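Local coordinates for protein alpha-toxin (Clostridium novyi, PDB 2VK9) that is a clostridial toxin, represented by its catalytic domain, a member of the TcdA/TcdB glycosyltransferase family with the GT-A fold, at residues K98-I103 with Y127-F132; G169-Y174 with A532-Q537; V281-D286 with N386-S391. All coordinates share one frame; numbering follows the deposited sequence.

Interaction 1: K98-I103 with Y127-F132; sequences KNLSFI and YNIRLF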
# COMPACT_ATOMS: atom_id res chain seq x y z
N LYS A 98 0.34 3.04 -21.19
CA LYS A 98 1.79 3.04 -21.09
C LYS A 98 2.31 4.25 -20.34
O LYS A 98 3.02 5.11 -20.86
CB LYS A 98 2.43 2.85 -22.46
CG LYS A 98 2.25 1.42 -22.90
CD LYS A 98 2.99 1.08 -24.12
CE LYS A 98 2.72 -0.35 -24.49
NZ LYS A 98 3.71 -0.79 -25.51
N ASN A 99 1.91 4.28 -19.07
CA ASN A 99 2.39 5.23 -18.11
C ASN A 99 3.08 4.46 -17.02
O ASN A 99 2.56 3.46 -16.54
CB ASN A 99 1.22 5.99 -17.53
CG ASN A 99 0.53 6.84 -18.55
OD1 ASN A 99 1.18 7.52 -19.36
ND2 ASN A 99 -0.80 6.83 -18.54
N LEU A 100 4.27 4.91 -16.65
CA LEU A 100 4.95 4.35 -15.49
C LEU A 100 5.19 5.48 -14.51
O LEU A 100 5.79 6.49 -14.86
CB LEU A 100 6.27 3.71 -15.92
CG LEU A 100 7.23 3.18 -14.86
CD1 LEU A 100 6.58 2.08 -14.05
CD2 LEU A 100 8.50 2.68 -15.52
N SER A 101 4.69 5.33 -13.29
CA SER A 101 4.77 6.43 -12.34
C SER A 101 5.52 6.05 -11.09
O SER A 101 5.39 4.94 -10.59
CB SER A 101 3.38 6.91 -11.97
OG SER A 101 2.73 7.46 -13.10
N PHE A 102 6.32 6.99 -10.59
CA PHE A 102 7.00 6.84 -9.31
C PHE A 102 6.65 8.06 -8.49
O PHE A 102 6.29 9.10 -9.04
CB PHE A 102 8.51 6.77 -9.51
CG PHE A 102 8.96 5.64 -10.37
CD1 PHE A 102 9.06 5.79 -11.74
CD2 PHE A 102 9.29 4.41 -9.81
CE1 PHE A 102 9.48 4.74 -12.54
CE2 PHE A 102 9.71 3.36 -10.60
CZ PHE A 102 9.81 3.52 -11.97
N ILE A 103 6.74 7.94 -7.17
CA ILE A 103 6.53 9.06 -6.27
C ILE A 103 7.72 9.17 -5.34
O ILE A 103 8.20 8.16 -4.83
CB ILE A 103 5.31 8.82 -5.37
CG1 ILE A 103 4.03 8.73 -6.20
CG2 ILE A 103 5.22 9.90 -4.26
CD1 ILE A 103 2.87 8.26 -5.39
N TYR A 127 7.28 3.80 -22.76
CA TYR A 127 6.43 4.32 -21.70
C TYR A 127 6.64 5.82 -21.48
O TYR A 127 7.74 6.33 -21.70
CB TYR A 127 6.71 3.56 -20.40
CG TYR A 127 5.97 2.25 -20.28
CD1 TYR A 127 6.36 1.13 -21.04
CD2 TYR A 127 4.87 2.11 -19.43
CE1 TYR A 127 5.67 -0.08 -20.94
CE2 TYR A 127 4.18 0.90 -19.33
CZ TYR A 127 4.58 -0.18 -20.09
OH TYR A 127 3.90 -1.36 -19.99
N ASN A 128 5.59 6.52 -21.08
CA ASN A 128 5.75 7.84 -20.51
C ASN A 128 6.02 7.62 -19.03
O ASN A 128 5.16 7.11 -18.29
CB ASN A 128 4.50 8.71 -20.71
CG ASN A 128 4.27 9.08 -22.16
OD1 ASN A 128 5.20 9.08 -22.96
ND2 ASN A 128 3.04 9.41 -22.50
N ILE A 129 7.24 7.96 -18.63
CA ILE A 129 7.70 7.73 -17.27
C ILE A 129 7.69 9.04 -16.51
O ILE A 129 8.22 10.05 -16.98
CB ILE A 129 9.08 7.08 -17.25
CG1 ILE A 129 9.02 5.73 -17.97
CG2 ILE A 129 9.54 6.86 -15.83
CD1 ILE A 129 10.35 5.06 -18.16
N ARG A 130 7.06 9.04 -15.35
CA ARG A 130 6.99 10.25 -14.54
C ARG A 130 7.36 9.94 -13.12
O ARG A 130 7.14 8.84 -12.62
CB ARG A 130 5.59 10.85 -14.56
CG ARG A 130 5.15 11.52 -15.84
CD ARG A 130 3.66 11.85 -15.71
NE ARG A 130 3.00 12.17 -16.97
CZ ARG A 130 2.51 11.28 -17.83
NH1 ARG A 130 2.61 9.97 -17.60
NH2 ARG A 130 1.92 11.69 -18.93
N LEU A 131 7.94 10.94 -12.47
CA LEU A 131 8.31 10.87 -11.07
C LEU A 131 7.62 12.05 -10.40
O LEU A 131 7.83 13.20 -10.74
CB LEU A 131 9.82 10.95 -10.93
CG LEU A 131 10.53 11.02 -9.58
CD1 LEU A 131 9.95 10.05 -8.60
CD2 LEU A 131 11.96 10.65 -9.84
N PHE A 132 6.74 11.74 -9.45
CA PHE A 132 5.90 12.75 -8.87
C PHE A 132 6.46 13.17 -7.55
O PHE A 132 6.92 12.34 -6.78
CB PHE A 132 4.48 12.20 -8.71
CG PHE A 132 3.74 12.07 -10.01
CD1 PHE A 132 3.73 10.87 -10.70
CD2 PHE A 132 3.08 13.16 -10.55
CE1 PHE A 132 3.05 10.75 -11.91
CE2 PHE A 132 2.40 13.05 -11.77
CZ PHE A 132 2.38 11.85 -12.45
O HOH W 1 3.62 8.44 -15.75
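Asn-99 to Ile-103 pair with Asn-128 to Phe-132 as neighbouring parallel strands. The two short strands run 19° apart, in register throughout. Five backbone hydrogen bonds join them. Leu-100 is held twice: its N donates to Asn-128 O and its O accepts from Arg-130 N, each at 2.9 Å. Phe-102 repeats the pattern with Arg-130 O and Phe-132 N. The remaining bond runs from Asn-128 N to Lys-98 O.

The face of Asn-99, Ser-101, Arg-130 and Phe-132 is mixed. The Arg-130 chain, extended from CG to NE, lies beside Asn-99 and points the same way. Its NH1 makes a weak hydrogen bond to Asn-99 OD1 at 3.3 Å, edge-on to the guanidinium. Ser-101 OG lies in the plane of the Phe-132 ring, at its edge. Ile-274 of helix 263-278 backs both residues.

Apolar contacts fill the other face. Leu-100 CD2 lies 3.9 Å from Ile-129 CG1. The methyl Ile-129 CG2 meets the edge of the Phe-102 ring at CE1, and Leu-131 CD1 touches Phe-102 CB at 3.7 Å.

At the strand entry, Lys-98 CB makes a CH-pi contact over a face of Tyr-127, 4.1 Å from the ring centroid. Lys-98 CG, anti to the carbonyl carbon (chi1 -73°), continues across to Tyr-127 CZ. Lys-98 NZ then forms salt bridges with Asp-126 and Asp-362.

Strand 99-103, helix 111-123 and strand 128-133 form a beta-alpha-beta unit. Its apolar face packs on that helix. On the opposite face Arg-130 NH1 has two partners, Asn-99 OD1 (weakly) and a water, which links it to Ser-101 OG and Asn-128 O.

Interaction 2: G169-Y174 with A532-Q537; sequences GHNKFY and AEKEFQ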
# COMPACT_ATOMS: atom_id res chain seq x y z
N GLY A 169 12.46 2.35 32.99
CA GLY A 169 12.74 0.97 32.60
C GLY A 169 11.62 0.33 31.80
O GLY A 169 10.44 0.64 32.01
N HIS A 170 12.00 -0.58 30.89
CA HIS A 170 11.11 -1.14 29.86
C HIS A 170 10.53 -0.03 28.96
O HIS A 170 9.39 -0.12 28.46
CB HIS A 170 10.01 -2.04 30.48
CG HIS A 170 9.45 -3.06 29.53
ND1 HIS A 170 10.15 -4.19 29.14
CD2 HIS A 170 8.25 -3.14 28.90
CE1 HIS A 170 9.42 -4.91 28.30
NE2 HIS A 170 8.26 -4.29 28.14
N ASN A 171 11.34 1.02 28.78
CA ASN A 171 11.06 2.14 27.87
C ASN A 171 9.75 2.87 28.16
O ASN A 171 8.88 3.01 27.28
CB ASN A 171 11.14 1.66 26.41
CG ASN A 171 12.36 0.80 26.16
OD1 ASN A 171 12.24 -0.40 25.87
ND2 ASN A 171 13.54 1.40 26.30
N LYS A 172 9.62 3.32 29.41
CA LYS A 172 8.59 4.27 29.81
C LYS A 172 8.79 5.56 29.00
O LYS A 172 7.93 6.45 28.99
CB LYS A 172 8.71 4.52 31.32
CG LYS A 172 7.61 5.36 31.95
CD LYS A 172 7.93 5.67 33.41
CE LYS A 172 7.69 7.16 33.76
NZ LYS A 172 6.22 7.54 33.90
N PHE A 173 9.94 5.63 28.33
CA PHE A 173 10.34 6.73 27.45
C PHE A 173 9.29 7.09 26.40
O PHE A 173 8.81 8.22 26.35
CB PHE A 173 11.66 6.33 26.77
CG PHE A 173 12.17 7.33 25.77
CD1 PHE A 173 12.73 8.54 26.19
CD2 PHE A 173 12.13 7.06 24.41
CE1 PHE A 173 13.22 9.46 25.27
CE2 PHE A 173 12.62 7.97 23.48
CZ PHE A 173 13.16 9.17 23.92
N TYR A 174 8.92 6.11 25.58
CA TYR A 174 8.01 6.34 24.47
C TYR A 174 6.61 6.79 24.90
O TYR A 174 5.93 7.50 24.15
CB TYR A 174 7.92 5.11 23.57
CG TYR A 174 9.26 4.68 23.01
CD1 TYR A 174 9.87 5.38 21.98
CD2 TYR A 174 9.90 3.55 23.51
CE1 TYR A 174 11.10 4.97 21.47
CE2 TYR A 174 11.12 3.13 22.99
CZ TYR A 174 11.71 3.85 21.97
OH TYR A 174 12.92 3.44 21.47
N ALA A 532 14.60 -1.63 21.69
CA ALA A 532 15.34 -1.33 22.91
C ALA A 532 16.56 -0.46 22.60
O ALA A 532 17.29 -0.05 23.51
CB ALA A 532 15.75 -2.62 23.61
N GLU A 533 16.78 -0.17 21.31
CA GLU A 533 17.87 0.71 20.88
C GLU A 533 17.50 2.20 20.97
O GLU A 533 17.80 3.00 20.08
CB GLU A 533 18.39 0.32 19.49
CG GLU A 533 19.23 -0.96 19.49
CD GLU A 533 20.05 -1.15 18.22
OE1 GLU A 533 19.46 -1.13 17.11
OE2 GLU A 533 21.28 -1.33 18.33
N LYS A 534 16.82 2.52 22.07
CA LYS A 534 16.68 3.88 22.58
C LYS A 534 18.03 4.28 23.17
O LYS A 534 18.40 5.45 23.18
CB LYS A 534 15.60 3.90 23.66
CG LYS A 534 15.86 4.82 24.84
CD LYS A 534 14.93 4.50 26.01
CE LYS A 534 15.25 5.34 27.23
NZ LYS A 534 16.63 5.04 27.75
N GLU A 535 18.75 3.28 23.65
CA GLU A 535 20.10 3.45 24.18
C GLU A 535 21.05 4.05 23.14
O GLU A 535 22.17 4.45 23.47
CB GLU A 535 20.65 2.11 24.69
CG GLU A 535 19.76 1.43 25.74
CD GLU A 535 20.45 0.28 26.46
OE1 GLU A 535 21.66 0.01 26.19
OE2 GLU A 535 19.77 -0.36 27.31
N PHE A 536 20.59 4.11 21.88
CA PHE A 536 21.33 4.75 20.80
C PHE A 536 21.30 6.28 20.92
O PHE A 536 22.19 6.96 20.42
CB PHE A 536 20.79 4.30 19.44
CG PHE A 536 21.76 4.52 18.29
CD1 PHE A 536 22.79 3.60 18.03
CD2 PHE A 536 21.64 5.63 17.44
CE1 PHE A 536 23.69 3.79 16.97
CE2 PHE A 536 22.53 5.83 16.37
CZ PHE A 536 23.56 4.90 16.13
N GLN A 537 20.28 6.81 21.60
CA GLN A 537 20.10 8.26 21.70
C GLN A 537 20.31 8.87 23.09
O GLN A 537 20.42 10.09 23.21
CB GLN A 537 18.76 8.69 21.11
CG GLN A 537 17.56 8.39 21.98
CD GLN A 537 16.28 8.36 21.18
OE1 GLN A 537 16.10 7.51 20.31
NE2 GLN A 537 15.38 9.29 21.47
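This is a surface packing contact of Asn-171, Phe-173 and Tyr-174 with Lys-534 and Gln-537. It joins the start of helix 173-195 to a C-terminal part of the chain. No hydrogen bond crosses between the two segments.

Lys-534 is the centre of the contact, and mainly its carbon chain does the touching. The Asn-171 and Lys-534 side chains run antiparallel, side by side, with Asn-171 ND2 3.4 Å from Lys-534 CD. Phe-173 CB lies 3.8 Å from Lys-534 CE, and these side chains run obliquely. The ammonium group is far from the Phe-173 ring, so any cation-pi attraction is weak. Tyr-174 OH reaches Lys-534 CB at 3.5 Å.

With CG anti to the backbone N (chi1 177°), the Phe-173 ring projects toward segment 532-537, and Phe-173 CZ meets Gln-537 NE2 tip to tip at 3.3 Å. The ring and amide planes stand 86° apart. Gln-537 N also bonds to Lys-534 O at 2.8 Å.

Tyr-174 OH is hydrogen-bonded to Ile-531 O, just before the segment. Phe-173 also packs on Ser-152 and Ile-156, so the same side chain touches helix 140-157 as well as Gln-537 in the weakly bonded helix 535-538.

Interaction 3: V281-D286 with N386-S391; sequences VYCDLD and NAFIIS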
# COMPACT_ATOMS: atom_id res chain seq x y z
N VAL A 281 1.09 1.74 -14.82
CA VAL A 281 1.86 1.07 -13.79
C VAL A 281 2.30 2.09 -12.77
O VAL A 281 2.75 3.18 -13.12
CB VAL A 281 3.12 0.43 -14.39
CG1 VAL A 281 3.86 -0.37 -13.34
CG2 VAL A 281 2.77 -0.43 -15.58
N TYR A 282 2.15 1.74 -11.49
CA TYR A 282 2.82 2.48 -10.43
C TYR A 282 3.90 1.59 -9.85
O TYR A 282 3.67 0.42 -9.59
CB TYR A 282 1.88 2.89 -9.30
CG TYR A 282 2.67 3.29 -8.08
CD1 TYR A 282 3.26 4.55 -8.00
CD2 TYR A 282 2.88 2.38 -7.04
CE1 TYR A 282 4.02 4.91 -6.89
CE2 TYR A 282 3.66 2.73 -5.93
CZ TYR A 282 4.22 4.00 -5.86
OH TYR A 282 4.99 4.34 -4.77
N CYS A 283 5.07 2.16 -9.62
CA CYS A 283 6.15 1.41 -9.03
C CYS A 283 6.86 2.15 -7.91
O CYS A 283 7.00 3.36 -7.93
CB CYS A 283 7.16 0.99 -10.09
SG CYS A 283 8.37 -0.20 -9.48
N ASP A 284 7.29 1.37 -6.92
CA ASP A 284 8.10 1.86 -5.83
C ASP A 284 9.53 1.99 -6.32
O ASP A 284 10.03 1.12 -7.04
CB ASP A 284 8.04 0.83 -4.71
CG ASP A 284 8.19 1.43 -3.34
OD1 ASP A 284 9.37 1.66 -2.92
OD2 ASP A 284 7.14 1.66 -2.69
N LEU A 285 10.20 3.08 -5.93
CA LEU A 285 11.60 3.31 -6.32
C LEU A 285 12.63 2.28 -5.77
O LEU A 285 13.81 2.31 -6.14
CB LEU A 285 12.02 4.74 -5.99
CG LEU A 285 11.64 5.77 -7.05
CD1 LEU A 285 11.52 7.17 -6.47
CD2 LEU A 285 12.64 5.74 -8.20
N ASP A 286 12.18 1.37 -4.90
CA ASP A 286 13.01 0.28 -4.42
C ASP A 286 13.05 -0.91 -5.37
O ASP A 286 13.91 -1.76 -5.24
CB ASP A 286 12.49 -0.21 -3.08
CG ASP A 286 12.70 0.81 -1.99
OD1 ASP A 286 13.48 1.76 -2.22
OD2 ASP A 286 12.08 0.64 -0.92
N ASN A 386 1.48 -3.00 -1.99
CA ASN A 386 1.08 -1.88 -2.84
C ASN A 386 2.28 -1.16 -3.46
O ASN A 386 2.19 0.01 -3.85
CB ASN A 386 0.16 -0.92 -2.08
CG ASN A 386 0.86 -0.18 -0.96
OD1 ASN A 386 1.82 -0.68 -0.38
ND2 ASN A 386 0.38 1.03 -0.66
N ALA A 387 3.40 -1.88 -3.57
CA ALA A 387 4.63 -1.35 -4.15
C ALA A 387 4.65 -1.38 -5.68
O ALA A 387 5.44 -0.67 -6.30
CB ALA A 387 5.81 -2.10 -3.61
N PHE A 388 3.80 -2.21 -6.26
CA PHE A 388 3.68 -2.35 -7.71
C PHE A 388 2.22 -2.61 -8.06
O PHE A 388 1.66 -3.64 -7.67
CB PHE A 388 4.56 -3.50 -8.19
CG PHE A 388 4.74 -3.57 -9.68
CD1 PHE A 388 5.74 -2.85 -10.32
CD2 PHE A 388 3.94 -4.41 -10.45
CE1 PHE A 388 5.92 -2.93 -11.70
CE2 PHE A 388 4.12 -4.49 -11.83
CZ PHE A 388 5.11 -3.75 -12.44
N ILE A 389 1.61 -1.66 -8.75
CA ILE A 389 0.19 -1.69 -9.07
C ILE A 389 -0.01 -1.41 -10.55
O ILE A 389 0.53 -0.45 -11.09
CB ILE A 389 -0.58 -0.60 -8.31
CG1 ILE A 389 -0.22 -0.59 -6.82
CG2 ILE A 389 -2.09 -0.75 -8.51
CD1 ILE A 389 -0.69 0.69 -6.11
N ILE A 390 -0.80 -2.25 -11.22
CA ILE A 390 -1.15 -1.99 -12.60
C ILE A 390 -2.65 -1.88 -12.71
O ILE A 390 -3.37 -2.78 -12.28
CB ILE A 390 -0.68 -3.11 -13.54
CG1 ILE A 390 0.84 -3.28 -13.46
CG2 ILE A 390 -1.10 -2.79 -14.97
CD1 ILE A 390 1.33 -4.58 -14.04
N SER A 391 -3.13 -0.77 -13.26
CA SER A 391 -4.56 -0.55 -13.45
C SER A 391 -4.79 0.55 -14.46
O SER A 391 -4.08 1.53 -14.45
CB SER A 391 -5.20 -0.13 -12.13
OG SER A 391 -6.52 0.37 -12.33
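Tyr-282 and Ile-389 form the hydrogen-bonded pair of an antiparallel strand contact. Tyr-282 N donates to Ile-389 O at 2.8 Å, and Ile-389 N returns a bond to Tyr-282 O at 3.0 Å. A third bond, from Asp-284 N to Ala-387 O, continues the pairing to where segment 386-391 turns a corner, at residues 386-388.

Val-281, Cys-283, Phe-388 and Ile-390 share one face. Val-281 CG1, anti to the backbone N (chi1 -175°), sits 3.7 Å from Phe-388 CE1. Cys-283 SG comes in the ring plane at the edge of Phe-388, 3.8 Å from CD1, a sulfur-aromatic contact. Val-281 CG2 lies alongside Ile-390 CG1 at 4.0 Å. On the other face, Ile-389 CD1 touches Tyr-282 CD2 and the Tyr-282 ring edge meets Asn-386 O.

Next comes the Asp-284, Leu-285, Asp-286 sequence, the Asp-X-Asp motif characteristic of GT-A folds. Asp-284 CB rests on Ala-387 CB at 3.8 Å. Asp-284 OD1 accepts a weak bond from Asp-286 N.

Further out, Arg-271 bonds to Asn-386 O, and Tyr-513 meets the Phe-388 ring. Strand 280-283 lies between strands 99-103 and 382-391, with helix 263-278 packed on Tyr-282 and Ile-389.

Interactions 1 and 3 belong to one mixed sheet, their centres about 10 Å apart. Strands 99-103 and 280-283 are neighbours in it, with probable hydrogen bonds from Asn-99 and Ser-101 to Val-281. Together the two contacts span four adjacent strands, parallel up to 280-283 and antiparallel beyond. Helix 263-278 packs against both. Interaction 2 stands apart near the surface, its centre about 41 Å from that of interaction 1 and about 35 Å from that of interaction 3. Along the chain, interaction 1 comes first. Residues 169-174 follow, then interaction 3, then residues 532-537. The sheet contacts build the GT-A core, while interaction 2 packs a late part of this fragment against the start of helix 173-195.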